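Local coordinates for protein glucoamylase (Thermoanaerobacterium thermosaccharolyticum, PDB 1LF6) that hydrolyses terminal alpha-1,4-linked glucose units one after another from the non-reducing ends of glucan chains, releasing beta-D-glucose, and probably also cleaves isomaltose, at residues S200-Y204 / A226-E232; E29-A33 / Y155-I159; Y165-Y169 / L179-R183; K73-F77 / P87-K91. All coordinates share one frame. Residue numbers count along the deposited sequence, not the author numbering.

Long-range contacts in a beta sandwich can be read as loops closed in chain order, and the N-terminal domain of this glucoamylase is a compact example. Interaction 2 opens first, at 29-33, and closes a long loop at 155-159; interaction 4 (73-77 with 87-91) is nested inside that loop. Interaction 3 follows, closing the hairpin of strands 166-173 and 176-183, and interaction 1 (200-204 with 226-232) comes last; no two contacts cross along the chain. Strands 70-80, 150-157, 230-236 and 198-203 are successive neighbours in one sheet, touched by interactions 4, 2 and 1. Strand 225-228 pairs with 166-173, so interaction 1 also reaches the second sheet, that of interaction 3.

Interaction 1: S200-Y204 / A226-E232; sequences SIGYY and ARGNIIE
Two extended segments meet here, 200-203 and 230-232, antiparallel at 160° with axes 4.7 Å apart. G202 and I231 form the hydrogen-bonded pair (G202 N to I231 O 3.3 Å, I231 N to G202 O 3.0 Å), between the non-hydrogen-bonded pairs I201-E232 and Y203-I230; Y204 N adds a bond to N229 O at 2.7 Å. The Y203 side chain (chi1 m, -68°) starts away from 226-232, yet its ring reaches over the bend: OH accepts from R227 N at 2.9 Å, and A226 CB makes an off-centre CH-pi contact 4.2 Å from the ring centroid. I201 (m, t) places CG2 3.8 Å from A226 CB and 4.0 Å from CD1 of I230, itself p, t. On the G202-I231 face, I231 (m, t) sets CD1 3.3 Å from CD1 of Y204, whose chi1 is t. G228, at phi/psi 144/-140 where a CB would hit R227 O, links the sheets. Strand 198-203 thus edges one sheet beside 230-236, which neighbours 150-157, while 225-228 pairs with 166-173 in the other.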
loop_
_atom_site.group_PDB
_atom_site.type_symbol
_atom_site.label_atom_id
_atom_site.label_comp_id
_atom_site.label_asym_id
_atom_site.label_seq_id
_atom_site.Cartn_x
_atom_site.Cartn_y
_atom_site.Cartn_z
ATOM N N SER A 200 -15.981 11.564 26.917
ATOM C CA SER A 200 -16.962 10.488 27.013
ATOM C C SER A 200 -16.570 9.302 26.140
ATOM O O SER A 200 -16.257 9.456 24.957
ATOM C CB SER A 200 -18.349 10.986 26.598
ATOM O OG SER A 200 -19.319 9.967 26.757
ATOM N N ILE A 201 -16.587 8.117 26.735
ATOM C CA ILE A 201 -16.253 6.892 26.024
ATOM C C ILE A 201 -17.538 6.081 25.899
ATOM O O ILE A 201 -17.999 5.476 26.870
ATOM C CB ILE A 201 -15.198 6.085 26.798
ATOM C CG1 ILE A 201 -13.977 6.971 27.062
ATOM C CG2 ILE A 201 -14.799 4.845 26.005
ATOM C CD1 ILE A 201 -12.951 6.359 27.981
ATOM N N GLY A 202 -18.124 6.085 24.704
ATOM C CA GLY A 202 -19.364 5.362 24.491
ATOM C C GLY A 202 -19.282 4.240 23.472
ATOM O O GLY A 202 -18.248 4.028 22.844
ATOM N N TYR A 203 -20.388 3.522 23.311
ATOM C CA TYR A 203 -20.464 2.410 22.375
ATOM C C TYR A 203 -20.944 2.848 21.001
ATOM O O TYR A 203 -21.915 3.596 20.882
ATOM C CB TYR A 203 -21.382 1.330 22.943
ATOM C CG TYR A 203 -20.791 0.667 24.160
ATOM C CD1 TYR A 203 -19.632 -0.101 24.057
ATOM C CD2 TYR A 203 -21.363 0.834 25.422
ATOM C CE1 TYR A 203 -19.055 -0.683 25.174
ATOM C CE2 TYR A 203 -20.790 0.253 26.549
ATOM C CZ TYR A 203 -19.636 -0.503 26.417
ATOM O OH TYR A 203 -19.048 -1.070 27.521
ATOM N N TYR A 204 -20.254 2.371 19.968
ATOM C CA TYR A 204 -20.567 2.714 18.582
ATOM C C TYR A 204 -22.034 2.502 18.214
ATOM O O TYR A 204 -22.575 1.406 18.367
ATOM C CB TYR A 204 -19.666 1.910 17.634
ATOM C CG TYR A 204 -19.863 2.228 16.168
ATOM C CD1 TYR A 204 -19.855 3.545 15.713
ATOM C CD2 TYR A 204 -20.054 1.210 15.233
ATOM C CE1 TYR A 204 -20.031 3.845 14.364
ATOM C CE2 TYR A 204 -20.231 1.498 13.879
ATOM C CZ TYR A 204 -20.218 2.820 13.454
ATOM O OH TYR A 204 -20.395 3.115 12.121
ATOM N N ALA A 226 -15.623 1.865 29.180
ATOM C CA ALA A 226 -16.403 1.090 28.217
ATOM C C ALA A 226 -15.527 0.020 27.570
ATOM O O ALA A 226 -14.298 0.141 27.558
ATOM C CB ALA A 226 -16.981 2.013 27.145
ATOM N N ARG A 227 -16.156 -1.031 27.045
ATOM C CA ARG A 227 -15.418 -2.108 26.387
ATOM C C ARG A 227 -16.227 -2.751 25.269
ATOM O O ARG A 227 -17.314 -3.279 25.497
ATOM C CB ARG A 227 -14.989 -3.178 27.396
ATOM C CG ARG A 227 -14.136 -4.272 26.774
ATOM C CD ARG A 227 -13.384 -5.073 27.812
ATOM N NE ARG A 227 -14.283 -5.784 28.709
ATOM C CZ ARG A 227 -13.879 -6.508 29.745
ATOM N NH1 ARG A 227 -12.584 -6.614 30.012
ATOM N NH2 ARG A 227 -14.768 -7.126 30.513
ATOM N N GLY A 228 -15.674 -2.700 24.061
ATOM C CA GLY A 228 -16.325 -3.260 22.891
ATOM C C GLY A 228 -16.005 -2.361 21.712
ATOM O O GLY A 228 -14.868 -1.895 21.582
ATOM N N ASN A 229 -16.983 -2.132 20.841
ATOM C CA ASN A 229 -16.781 -1.235 19.708
ATOM C C ASN A 229 -17.053 0.156 20.260
ATOM O O ASN A 229 -18.183 0.638 20.250
ATOM C CB ASN A 229 -17.745 -1.552 18.562
ATOM C CG ASN A 229 -17.223 -2.651 17.651
ATOM O OD1 ASN A 229 -17.327 -3.834 17.959
ATOM N ND2 ASN A 229 -16.637 -2.254 16.525
ATOM N N ILE A 230 -16.000 0.794 20.749
ATOM C CA ILE A 230 -16.129 2.101 21.365
ATOM C C ILE A 230 -15.628 3.277 20.538
ATOM O O ILE A 230 -14.954 3.112 19.524
ATOM C CB ILE A 230 -15.391 2.119 22.707
ATOM C CG1 ILE A 230 -13.892 1.932 22.475
ATOM C CG2 ILE A 230 -15.917 0.998 23.595
ATOM C CD1 ILE A 230 -13.050 2.020 23.735
ATOM N N ILE A 231 -15.977 4.472 21.002
ATOM C CA ILE A 231 -15.570 5.719 20.375
ATOM C C ILE A 231 -15.220 6.687 21.506
ATOM O O ILE A 231 -16.060 7.010 22.352
ATOM C CB ILE A 231 -16.707 6.302 19.522
ATOM C CG1 ILE A 231 -17.066 5.311 18.412
ATOM C CG2 ILE A 231 -16.288 7.653 18.943
ATOM C CD1 ILE A 231 -18.206 5.751 17.547
ATOM N N GLU A 232 -13.968 7.121 21.541
ATOM C CA GLU A 232 -13.532 8.040 22.575
ATOM C C GLU A 232 -13.703 9.466 22.072
ATOM O O GLU A 232 -12.925 9.945 21.250
ATOM C CB GLU A 232 -12.081 7.728 22.959
ATOM C CG GLU A 232 -11.947 6.300 23.474
ATOM C CD GLU A 232 -10.637 6.012 24.178
ATOM O OE1 GLU A 232 -10.624 5.085 25.019
ATOM O OE2 GLU A 232 -9.624 6.693 23.895
#

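Interaction 2: E29-A33 / Y155-I159; sequences EDTWA and YDPHI
Segment 29-33 is a largely extended loop laid against the end of strand 150-157; the closest CA atoms, of W32 and H158, are 8.9 Å apart, so side chains make the contact. Polar interactions come first. D30 (chi1 t) and H158 (chi1 m) both point across the gap, and H158 NE2 donates to D30 OD2 at 2.7 Å, with a weak second bond to D156 OD1 at 3.3 Å. D156 (chi1 t) brings its OD1 to 2.6 Å from D30 OD2. A water lies 2.5 Å from D30 OD2 and 3.1 Å from D156 OD2, placed to donate to either, with acceptors outnumbering its protons. The aromatic part is a T-shaped stack: the H158 edge meets the W32 six-membered ring face, centroids 4.8 Å apart and planes at 70°. T31 faces away, and its OG1 bonds to G326 O, near W325, probably a substrate-binding residue. This is a buried His-carboxylate hydrogen bond, a second acid beside it, joining a loop to a strand end in the N-terminal sandwich domain.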
loop_
_atom_site.group_PDB
_atom_site.type_symbol
_atom_site.label_atom_id
_atom_site.label_comp_id
_atom_site.label_asym_id
_atom_site.label_seq_id
_atom_site.Cartn_x
_atom_site.Cartn_y
_atom_site.Cartn_z
ATOM N N GLU A 29 -21.048 -3.351 15.252
ATOM C CA GLU A 29 -19.835 -3.694 14.544
ATOM C C GLU A 29 -19.524 -2.540 13.576
ATOM O O GLU A 29 -20.365 -1.712 13.272
ATOM C CB GLU A 29 -20.010 -4.987 13.756
ATOM C CG GLU A 29 -20.076 -6.243 14.617
ATOM C CD GLU A 29 -20.256 -7.507 13.797
ATOM O OE1 GLU A 29 -20.281 -8.607 14.387
ATOM O OE2 GLU A 29 -20.363 -7.385 12.556
ATOM N N ASP A 30 -18.266 -2.504 13.334
ATOM C CA ASP A 30 -17.631 -1.359 12.633
ATOM C C ASP A 30 -16.915 -1.935 11.422
ATOM O O ASP A 30 -16.901 -3.171 11.184
ATOM C CB ASP A 30 -16.750 -0.650 13.627
ATOM C CG ASP A 30 -16.335 0.752 13.377
ATOM O OD1 ASP A 30 -16.808 1.511 12.519
ATOM O OD2 ASP A 30 -15.471 1.231 14.189
ATOM N N THR A 31 -16.188 -1.108 10.745
ATOM C CA THR A 31 -15.560 -1.334 9.467
ATOM C C THR A 31 -14.286 -0.534 9.395
ATOM O O THR A 31 -14.194 0.503 10.098
ATOM C CB THR A 31 -16.560 -0.943 8.351
ATOM O OG1 THR A 31 -16.258 -1.540 7.112
ATOM C CG2 THR A 31 -16.872 0.516 8.264
ATOM N N TRP A 32 -13.406 -0.819 8.476
ATOM C CA TRP A 32 -12.207 0.044 8.358
ATOM C C TRP A 32 -12.546 1.242 7.505
ATOM O O TRP A 32 -13.606 1.352 6.900
ATOM C CB TRP A 32 -11.050 -0.775 7.810
ATOM C CG TRP A 32 -10.569 -1.842 8.771
ATOM C CD1 TRP A 32 -10.942 -3.163 8.682
ATOM C CD2 TRP A 32 -9.798 -1.697 9.951
ATOM N NE1 TRP A 32 -10.382 -3.858 9.722
ATOM C CE2 TRP A 32 -9.668 -2.990 10.514
ATOM C CE3 TRP A 32 -9.157 -0.617 10.565
ATOM C CZ2 TRP A 32 -8.951 -3.215 11.681
ATOM C CZ3 TRP A 32 -8.436 -0.848 11.715
ATOM C CH2 TRP A 32 -8.343 -2.136 12.260
ATOM N N ALA A 33 -11.580 2.142 7.397
ATOM C CA ALA A 33 -11.720 3.345 6.582
ATOM C C ALA A 33 -11.481 3.096 5.093
ATOM O O ALA A 33 -10.923 2.073 4.697
ATOM C CB ALA A 33 -10.758 4.427 7.085
ATOM N N TYR A 155 -12.351 9.763 18.489
ATOM C CA TYR A 155 -11.262 8.817 18.293
ATOM C C TYR A 155 -11.810 7.394 18.324
ATOM O O TYR A 155 -12.427 6.989 19.308
ATOM C CB TYR A 155 -10.221 9.002 19.402
ATOM C CG TYR A 155 -9.206 7.887 19.514
ATOM C CD1 TYR A 155 -8.443 7.497 18.416
ATOM C CD2 TYR A 155 -9.001 7.226 20.728
ATOM C CE1 TYR A 155 -7.499 6.478 18.521
ATOM C CE2 TYR A 155 -8.059 6.208 20.843
ATOM C CZ TYR A 155 -7.312 5.839 19.734
ATOM O OH TYR A 155 -6.375 4.840 19.845
ATOM N N ASP A 156 -11.584 6.634 17.254
ATOM C CA ASP A 156 -12.070 5.258 17.196
ATOM C C ASP A 156 -10.933 4.242 17.226
ATOM O O ASP A 156 -10.315 3.951 16.204
ATOM C CB ASP A 156 -12.904 5.039 15.936
ATOM C CG ASP A 156 -13.542 3.667 15.898
ATOM O OD1 ASP A 156 -14.252 3.376 14.920
ATOM O OD2 ASP A 156 -13.340 2.877 16.847
ATOM N N PRO A 157 -10.644 3.682 18.407
ATOM C CA PRO A 157 -9.563 2.704 18.485
ATOM C C PRO A 157 -9.966 1.303 18.032
ATOM O O PRO A 157 -11.042 0.809 18.377
ATOM C CB PRO A 157 -9.182 2.743 19.959
ATOM C CG PRO A 157 -10.500 2.965 20.622
ATOM C CD PRO A 157 -11.143 4.026 19.752
ATOM N N HIS A 158 -9.094 0.685 17.239
ATOM C CA HIS A 158 -9.285 -0.682 16.758
ATOM C C HIS A 158 -7.963 -1.371 17.041
ATOM O O HIS A 158 -7.278 -1.824 16.124
ATOM C CB HIS A 158 -9.554 -0.715 15.255
ATOM C CG HIS A 158 -10.966 -0.390 14.885
ATOM N ND1 HIS A 158 -11.526 -0.779 13.689
ATOM C CD2 HIS A 158 -11.927 0.298 15.547
ATOM C CE1 HIS A 158 -12.772 -0.345 13.627
ATOM N NE2 HIS A 158 -13.040 0.313 14.742
ATOM N N ILE A 159 -7.609 -1.435 18.318
ATOM C CA ILE A 159 -6.346 -2.018 18.735
ATOM C C ILE A 159 -6.119 -3.440 18.248
ATOM O O ILE A 159 -7.006 -4.297 18.316
ATOM C CB ILE A 159 -6.207 -1.943 20.267
ATOM C CG1 ILE A 159 -6.414 -0.493 20.710
ATOM C CG2 ILE A 159 -4.823 -2.431 20.704
ATOM C CD1 ILE A 159 -6.545 -0.319 22.199
HETATM O O HOH W 1 -16.000 1.230 16.680
#

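Interaction 3: Y165-Y169 / L179-R183; sequences YNEGY and LMAKR
Y169 lays its ring over M180, whose CB stands 3.6 Å from the ring centroid, 20° off the normal: a CH-pi contact across two directly paired residues. The Y169 chi1 is p (53°), turning the ring across the neighbouring strand; at its edge, Y169 CE2 comes to 3.7 Å from K182 CG. Beneath these side chains, strands 166-169 and 179-183 run antiparallel at 156°, axes 4.7 Å apart. E167-K182 and Y169-M180 are hydrogen-bonded pairs: E167 N to K182 O 3.2 Å, K182 N to E167 O 2.9 Å, Y169 N to M180 O 3.0 Å and M180 N to Y169 O 2.7 Å. Between them G168 and A181 form a non-hydrogen-bonded pair, CA to CA 4.4 Å, with a CA-H...O contact from A181 CA to E167 O (3.2 Å). E167 (t, t) and K182 (chi1 p) share the Y169-M180 face, but E167 OE1 is 4.5 Å from K182 NZ, beyond a salt bridge. Outside the segments, Y169 OH bonds to D254 and its ring receives a cation-pi contact from R16. The alternation is that of antiparallel pairing; strands 166-173 and 176-183, consecutive and joined by a short turn, form a beta hairpin within the N-terminal domain's larger antiparallel sheet.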
loop_
_atom_site.group_PDB
_atom_site.type_symbol
_atom_site.label_atom_id
_atom_site.label_comp_id
_atom_site.label_asym_id
_atom_site.label_seq_id
_atom_site.Cartn_x
_atom_site.Cartn_y
_atom_site.Cartn_z
ATOM N N TYR A 165 -14.363 -5.310 21.193
ATOM C CA TYR A 165 -13.720 -5.517 22.484
ATOM C C TYR A 165 -12.526 -4.607 22.775
ATOM O O TYR A 165 -11.477 -5.067 23.227
ATOM C CB TYR A 165 -13.293 -6.979 22.631
ATOM C CG TYR A 165 -13.323 -7.473 24.059
ATOM C CD1 TYR A 165 -14.536 -7.671 24.724
ATOM C CD2 TYR A 165 -12.141 -7.742 24.750
ATOM C CE1 TYR A 165 -14.567 -8.128 26.045
ATOM C CE2 TYR A 165 -12.161 -8.196 26.068
ATOM C CZ TYR A 165 -13.377 -8.388 26.708
ATOM O OH TYR A 165 -13.396 -8.832 28.009
ATOM N N ASN A 166 -12.687 -3.318 22.509
ATOM C CA ASN A 166 -11.640 -2.344 22.795
ATOM C C ASN A 166 -11.983 -1.746 24.157
ATOM O O ASN A 166 -13.079 -1.219 24.346
ATOM C CB ASN A 166 -11.627 -1.242 21.731
ATOM C CG ASN A 166 -10.752 -1.589 20.536
ATOM O OD1 ASN A 166 -9.559 -1.284 20.516
ATOM N ND2 ASN A 166 -11.343 -2.242 19.540
ATOM N N GLU A 167 -11.056 -1.838 25.103
ATOM C CA GLU A 167 -11.287 -1.307 26.439
ATOM C C GLU A 167 -10.883 0.158 26.517
ATOM O O GLU A 167 -9.724 0.501 26.286
ATOM C CB GLU A 167 -10.496 -2.105 27.477
ATOM C CG GLU A 167 -10.881 -1.798 28.921
ATOM C CD GLU A 167 -10.050 -2.572 29.926
ATOM O OE1 GLU A 167 -9.824 -3.778 29.705
ATOM O OE2 GLU A 167 -9.632 -1.977 30.943
ATOM N N GLY A 168 -11.844 1.018 26.839
ATOM C CA GLY A 168 -11.561 2.437 26.946
ATOM C C GLY A 168 -11.788 2.964 28.350
ATOM O O GLY A 168 -12.686 2.505 29.058
ATOM N N TYR A 169 -10.966 3.928 28.752
ATOM C CA TYR A 169 -11.066 4.541 30.069
ATOM C C TYR A 169 -10.312 5.869 30.102
ATOM O O TYR A 169 -9.661 6.246 29.127
ATOM C CB TYR A 169 -10.528 3.585 31.137
ATOM C CG TYR A 169 -9.136 3.063 30.866
ATOM C CD1 TYR A 169 -8.027 3.610 31.510
ATOM C CD2 TYR A 169 -8.929 2.011 29.977
ATOM C CE1 TYR A 169 -6.744 3.116 31.277
ATOM C CE2 TYR A 169 -7.655 1.512 29.734
ATOM C CZ TYR A 169 -6.570 2.065 30.387
ATOM O OH TYR A 169 -5.315 1.556 30.156
ATOM N N LEU A 179 -7.366 10.184 27.292
ATOM C CA LEU A 179 -8.320 9.116 27.009
ATOM C C LEU A 179 -7.471 7.904 26.648
ATOM O O LEU A 179 -6.672 7.953 25.710
ATOM C CB LEU A 179 -9.231 9.495 25.837
ATOM C CG LEU A 179 -10.412 10.422 26.148
ATOM C CD1 LEU A 179 -9.927 11.672 26.854
ATOM C CD2 LEU A 179 -11.137 10.781 24.856
ATOM N N MET A 180 -7.633 6.823 27.401
ATOM C CA MET A 180 -6.855 5.614 27.175
ATOM C C MET A 180 -7.648 4.503 26.495
ATOM O O MET A 180 -8.872 4.432 26.615
ATOM C CB MET A 180 -6.318 5.085 28.507
ATOM C CG MET A 180 -5.679 6.143 29.393
ATOM S SD MET A 180 -4.229 6.897 28.643
ATOM C CE MET A 180 -3.091 5.512 28.719
ATOM N N ALA A 181 -6.932 3.632 25.792
ATOM C CA ALA A 181 -7.533 2.495 25.107
ATOM C C ALA A 181 -6.526 1.359 25.151
ATOM O O ALA A 181 -5.318 1.589 25.061
ATOM C CB ALA A 181 -7.864 2.853 23.664
ATOM N N LYS A 182 -7.010 0.132 25.298
ATOM C CA LYS A 182 -6.103 -1.001 25.352
ATOM C C LYS A 182 -6.726 -2.306 24.889
ATOM O O LYS A 182 -7.948 -2.456 24.830
ATOM C CB LYS A 182 -5.553 -1.164 26.775
ATOM C CG LYS A 182 -6.607 -1.469 27.832
ATOM C CD LYS A 182 -6.629 -2.945 28.213
ATOM C CE LYS A 182 -5.385 -3.332 28.999
ATOM N NZ LYS A 182 -5.401 -4.764 29.401
ATOM N N ARG A 183 -5.852 -3.238 24.536
ATOM C CA ARG A 183 -6.231 -4.569 24.096
ATOM C C ARG A 183 -4.923 -5.340 24.098
ATOM O O ARG A 183 -3.998 -5.007 23.358
ATOM C CB ARG A 183 -6.822 -4.555 22.687
ATOM C CG ARG A 183 -7.525 -5.859 22.357
ATOM C CD ARG A 183 -7.466 -6.205 20.883
ATOM N NE ARG A 183 -7.603 -7.648 20.713
ATOM C CZ ARG A 183 -7.339 -8.307 19.589
ATOM N NH1 ARG A 183 -7.495 -9.623 19.546
ATOM N NH2 ARG A 183 -6.922 -7.657 18.511
#

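Interaction 4: K73-F77 / P87-K91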
loop_
_atom_site.group_PDB
_atom_site.type_symbol
_atom_site.label_atom_id
_atom_site.label_comp_id
_atom_site.label_asym_id
_atom_site.label_seq_id
_atom_site.Cartn_x
_atom_site.Cartn_y
_atom_site.Cartn_z
ATOM N N LYS A 73 -8.898 3.268 13.691
ATOM C CA LYS A 73 -9.722 3.263 12.494
ATOM C C LYS A 73 -9.801 4.691 11.967
ATOM O O LYS A 73 -9.633 4.933 10.770
ATOM C CB LYS A 73 -11.118 2.726 12.819
ATOM C CG LYS A 73 -12.023 2.516 11.610
ATOM C CD LYS A 73 -12.906 3.718 11.341
ATOM C CE LYS A 73 -13.921 3.422 10.242
ATOM N NZ LYS A 73 -14.890 4.538 10.057
ATOM N N GLU A 74 -10.040 5.634 12.877
ATOM C CA GLU A 74 -10.145 7.043 12.523
ATOM C C GLU A 74 -10.006 7.988 13.710
ATOM O O GLU A 74 -10.130 7.591 14.867
ATOM C CB GLU A 74 -11.496 7.349 11.882
ATOM C CG GLU A 74 -11.699 6.844 10.481
ATOM C CD GLU A 74 -12.933 7.463 9.862
ATOM O OE1 GLU A 74 -14.005 7.392 10.503
ATOM O OE2 GLU A 74 -12.831 8.023 8.744
ATOM N N ILE A 75 -9.753 9.250 13.384
ATOM C CA ILE A 75 -9.645 10.336 14.353
ATOM C C ILE A 75 -10.166 11.523 13.554
ATOM O O ILE A 75 -9.461 12.061 12.698
ATOM C CB ILE A 75 -8.190 10.621 14.775
ATOM C CG1 ILE A 75 -7.562 9.376 15.402
ATOM C CG2 ILE A 75 -8.169 11.757 15.794
ATOM C CD1 ILE A 75 -6.093 9.544 15.770
ATOM N N LYS A 76 -11.411 11.913 13.815
ATOM C CA LYS A 76 -12.022 13.010 13.081
ATOM C C LYS A 76 -12.702 14.047 13.965
ATOM O O LYS A 76 -12.939 13.820 15.158
ATOM C CB LYS A 76 -13.048 12.454 12.092
ATOM C CG LYS A 76 -14.239 11.789 12.775
ATOM C CD LYS A 76 -15.180 11.146 11.771
ATOM C CE LYS A 76 -16.316 10.422 12.482
ATOM N NZ LYS A 76 -17.252 9.781 11.521
ATOM N N PHE A 77 -13.018 15.187 13.361
ATOM C CA PHE A 77 -13.688 16.271 14.066
ATOM C C PHE A 77 -15.157 16.340 13.685
ATOM O O PHE A 77 -15.525 16.075 12.537
ATOM C CB PHE A 77 -13.033 17.616 13.738
ATOM C CG PHE A 77 -11.776 17.881 14.507
ATOM C CD1 PHE A 77 -11.816 18.043 15.889
ATOM C CD2 PHE A 77 -10.551 17.963 13.857
ATOM C CE1 PHE A 77 -10.653 18.281 16.611
ATOM C CE2 PHE A 77 -9.385 18.201 14.570
ATOM C CZ PHE A 77 -9.435 18.361 15.951
ATOM N N PRO A 87 -22.402 18.520 11.282
ATOM C CA PRO A 87 -21.590 17.976 10.187
ATOM C C PRO A 87 -20.345 17.194 10.600
ATOM O O PRO A 87 -19.616 17.580 11.514
ATOM C CB PRO A 87 -21.233 19.219 9.377
ATOM C CG PRO A 87 -21.065 20.236 10.432
ATOM C CD PRO A 87 -22.268 19.988 11.328
ATOM N N ASP A 88 -20.129 16.082 9.901
ATOM C CA ASP A 88 -18.979 15.208 10.107
ATOM C C ASP A 88 -18.010 15.648 9.017
ATOM O O ASP A 88 -18.315 15.522 7.833
ATOM C CB ASP A 88 -19.407 13.750 9.905
ATOM C CG ASP A 88 -18.240 12.762 9.983
ATOM O OD1 ASP A 88 -18.513 11.557 10.179
ATOM O OD2 ASP A 88 -17.068 13.170 9.841
ATOM N N GLU A 89 -16.859 16.182 9.413
ATOM C CA GLU A 89 -15.878 16.671 8.447
ATOM C C GLU A 89 -15.521 15.647 7.367
ATOM O O GLU A 89 -15.309 16.013 6.212
ATOM C CB GLU A 89 -14.598 17.128 9.161
ATOM C CG GLU A 89 -13.645 15.998 9.533
ATOM C CD GLU A 89 -12.356 16.494 10.170
ATOM O OE1 GLU A 89 -11.845 17.548 9.738
ATOM O OE2 GLU A 89 -11.849 15.820 11.091
ATOM N N THR A 90 -15.470 14.369 7.738
ATOM C CA THR A 90 -15.117 13.323 6.784
ATOM C C THR A 90 -16.137 13.108 5.671
ATOM O O THR A 90 -15.880 12.361 4.729
ATOM C CB THR A 90 -14.858 11.961 7.487
ATOM O OG1 THR A 90 -16.067 11.472 8.079
ATOM C CG2 THR A 90 -13.803 12.115 8.568
ATOM N N LYS A 91 -17.291 13.762 5.759
ATOM C CA LYS A 91 -18.303 13.597 4.717
ATOM C C LYS A 91 -19.068 14.867 4.369
ATOM O O LYS A 91 -19.676 14.950 3.304
ATOM C CB LYS A 91 -19.289 12.501 5.122
ATOM C CG LYS A 91 -19.837 12.660 6.518
ATOM C CD LYS A 91 -19.768 11.348 7.283
ATOM C CE LYS A 91 -20.643 10.280 6.646
ATOM N NZ LYS A 91 -20.606 9.024 7.440
HETATM O O HOH W 2 -15.964 8.500 9.501
#
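The carboxylate of D88 is the hub of this contact, at the N-cap before the weakly bonded helix at 89-91. Its OD2 accepts from T90 N at 2.9 Å and from T90 OG1 at 2.6 Å, while OD1 accepts from K76 NZ at 2.6 Å, as part of a salt bridge. One carboxylate therefore caps the helix and pairs with the strand. K76 extends fully beyond its chi1 p turn, and CD packs 3.6 Å from T90 CG2 on the way. A water accepts from K76 NZ at 2.7 Å and donates to E74 OE1 at 2.5 Å and, at a longer 3.3 Å, to T90 OG1; E74 OE1 also meets K73 NZ at 3.0 Å in a weakly bonded salt bridge. The backbone at F77 is served on both its polar atoms: F77 N donates to E89 OE2 at 2.6 Å, and F77 O receives a weak bond from E89 N at 3.4 Å. Beyond the segments, E89 OE2 forms a salt bridge with K122, and N111 donates to OE1. Strand 70-80 therefore meets the helix start mainly through charged and hydrogen-bonding groups, with little apolar packing.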